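Local atomic coordinates of beta-agarase D (Zobellia galactanivorans, PDB entry 4ASM), a protein that hydrolyses the beta-1,4 linkages of agarose at random along the chain with retention of anomeric configuration, acting through its family GH16 catalytic domain. Residues E136-M142 and G217-I223. Residues are numbered along the deposited sequence; the frame is centred on the assembly and turned at random.
Sequences EARVKVM and GGKTIRI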
# COMPACT_ATOMS: atom_id res chain seq x y z
N GLU A 136 -9.03 0.43 7.37
CA GLU A 136 -9.61 -0.48 6.37
C GLU A 136 -10.39 0.28 5.32
O GLU A 136 -11.11 1.23 5.65
CB GLU A 136 -10.54 -1.50 7.07
CG GLU A 136 -11.11 -2.58 6.14
CD GLU A 136 -12.19 -3.41 6.79
OE1 GLU A 136 -12.97 -2.85 7.58
OE2 GLU A 136 -12.27 -4.62 6.50
N ALA A 137 -10.28 -0.15 4.06
CA ALA A 137 -11.01 0.47 2.96
C ALA A 137 -11.80 -0.53 2.16
O ALA A 137 -11.41 -1.70 2.05
CB ALA A 137 -10.05 1.22 2.03
N ARG A 138 -12.92 -0.07 1.60
CA ARG A 138 -13.64 -0.86 0.60
C ARG A 138 -13.33 -0.21 -0.73
O ARG A 138 -13.61 0.98 -0.94
CB ARG A 138 -15.15 -0.88 0.87
CG ARG A 138 -15.90 -1.74 -0.12
CD ARG A 138 -17.36 -1.96 0.34
NE ARG A 138 -18.03 -2.91 -0.56
CZ ARG A 138 -18.77 -2.57 -1.61
NH1 ARG A 138 -18.95 -1.30 -1.93
NH2 ARG A 138 -19.30 -3.52 -2.38
N VAL A 139 -12.76 -0.99 -1.64
CA VAL A 139 -12.13 -0.45 -2.85
C VAL A 139 -12.33 -1.36 -4.05
O VAL A 139 -12.21 -2.58 -3.91
CB VAL A 139 -10.62 -0.20 -2.60
CG1 VAL A 139 -9.91 -1.46 -2.05
CG2 VAL A 139 -9.94 0.35 -3.85
N LYS A 140 -12.67 -0.77 -5.20
CA LYS A 140 -12.66 -1.50 -6.45
C LYS A 140 -11.27 -1.33 -7.05
O LYS A 140 -10.93 -0.26 -7.57
CB LYS A 140 -13.70 -0.96 -7.41
CG LYS A 140 -13.83 -1.78 -8.70
CD LYS A 140 -14.89 -1.23 -9.60
CE LYS A 140 -15.11 -2.12 -10.81
NZ LYS A 140 -16.16 -1.54 -11.72
N VAL A 141 -10.49 -2.41 -6.98
CA VAL A 141 -9.13 -2.40 -7.53
C VAL A 141 -9.20 -2.07 -9.02
O VAL A 141 -10.06 -2.59 -9.74
CB VAL A 141 -8.48 -3.79 -7.31
CG1 VAL A 141 -7.08 -3.85 -7.93
CG2 VAL A 141 -8.46 -4.14 -5.81
N MET A 142 -8.30 -1.22 -9.52
CA MET A 142 -8.31 -0.90 -10.94
C MET A 142 -8.02 -2.11 -11.80
O MET A 142 -7.05 -2.84 -11.55
CB MET A 142 -7.29 0.16 -11.29
CG MET A 142 -7.56 1.49 -10.72
SD MET A 142 -6.47 2.73 -11.48
CE MET A 142 -4.91 2.04 -10.92
N GLY A 217 -8.12 -7.01 -10.32
CA GLY A 217 -8.59 -5.85 -11.06
C GLY A 217 -10.07 -5.96 -11.36
O GLY A 217 -10.54 -6.98 -11.87
N GLY A 218 -10.81 -4.90 -11.07
CA GLY A 218 -12.27 -4.90 -11.26
C GLY A 218 -13.08 -5.48 -10.12
O GLY A 218 -14.32 -5.35 -10.12
N LYS A 219 -12.42 -6.10 -9.15
CA LYS A 219 -13.12 -6.64 -7.97
C LYS A 219 -13.18 -5.57 -6.89
O LYS A 219 -12.22 -4.81 -6.71
CB LYS A 219 -12.40 -7.88 -7.41
CG LYS A 219 -12.46 -9.09 -8.30
CD LYS A 219 -11.82 -10.30 -7.63
CE LYS A 219 -12.61 -11.57 -7.90
NZ LYS A 219 -13.74 -11.72 -6.93
N THR A 220 -14.31 -5.51 -6.18
CA THR A 220 -14.32 -4.69 -4.98
C THR A 220 -14.14 -5.54 -3.73
O THR A 220 -14.84 -6.55 -3.51
CB THR A 220 -15.36 -3.51 -4.90
OG1 THR A 220 -16.07 -3.42 -3.65
CG2 THR A 220 -16.15 -3.33 -6.14
N ILE A 221 -13.15 -5.13 -2.97
CA ILE A 221 -12.70 -5.86 -1.80
C ILE A 221 -12.70 -4.92 -0.60
O ILE A 221 -12.71 -3.68 -0.76
CB ILE A 221 -11.28 -6.45 -2.01
CG1 ILE A 221 -10.22 -5.36 -2.20
CG2 ILE A 221 -11.24 -7.42 -3.22
CD1 ILE A 221 -8.77 -5.94 -2.17
N ARG A 222 -12.69 -5.49 0.60
CA ARG A 222 -12.31 -4.75 1.80
C ARG A 222 -10.90 -5.17 2.15
O ARG A 222 -10.59 -6.37 2.18
CB ARG A 222 -13.23 -5.09 2.97
CG ARG A 222 -14.62 -4.55 2.82
CD ARG A 222 -15.30 -4.68 4.15
NE ARG A 222 -15.70 -6.05 4.49
CZ ARG A 222 -15.40 -6.70 5.62
NH1 ARG A 222 -14.62 -6.19 6.58
NH2 ARG A 222 -15.90 -7.92 5.79
N ILE A 223 -10.03 -4.20 2.40
CA ILE A 223 -8.65 -4.53 2.76
C ILE A 223 -8.20 -3.57 3.86
O ILE A 223 -8.46 -2.37 3.79
CB ILE A 223 -7.72 -4.54 1.53
CG1 ILE A 223 -6.29 -4.97 1.89
CG2 ILE A 223 -7.75 -3.20 0.79
CD1 ILE A 223 -5.48 -5.40 0.66
O HOH W 1 -10.97 -6.79 5.41
O HOH W 2 -17.79 -6.34 -2.39
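Thr-220, Arg-222 and Ile-223 give up the most surface on one strand as it runs antiparallel to residues 136-140. Thr-220 faces Lys-140 in a non-hydrogen-bonded pair, where the strands come close. Its methyl CG2 lies 3.6 Å from Lys-140 CB, and its OG1 sits over the centre of one face of the Arg-138 guanidinium. That is packing, not a hydrogen bond; a water instead joins Arg-138 NH2 to Thr-220 O. A beta-branched residue with a methyl and a hydroxyl suits this partly polar side, where long lysine and arginine chains stretch past it.

Arg-222, on the same side, reaches diagonally to Glu-136. Its chain bends at chi3 (-74°), bringing NH1 to 2.8 Å from Glu-136 OE2 in a salt bridge. The bond is bent (130°) and the two planes stand 76° apart, so this is no flat two-pronged pairing. The carboxylate is shared: OE2 also takes a water, while OE1 pairs with Arg-357.

Ile-223 belongs to the other, apolar face. Its CG2 lies 4.0 Å from Val-139 CG1, which also touches Ile-221 CG1; branched aliphatic side chains fill this buried side. Backbone bonds in both directions tie Ala-137 to Ile-223 and Val-139 to Ile-221, and the pairing continues past the strand ends, with Gly-218 N 2.8 Å from Val-141 O.

Strand 350-362 flanks 133-140 on its other edge, where Asp-354, a calcium ligand, holds Arg-138 NH1. The aliphatic face packs on Met-164 of strand 159-166 and Ile-150 of strand 147-153, consistent with the two-sheet beta-sandwich of GH16 enzymes.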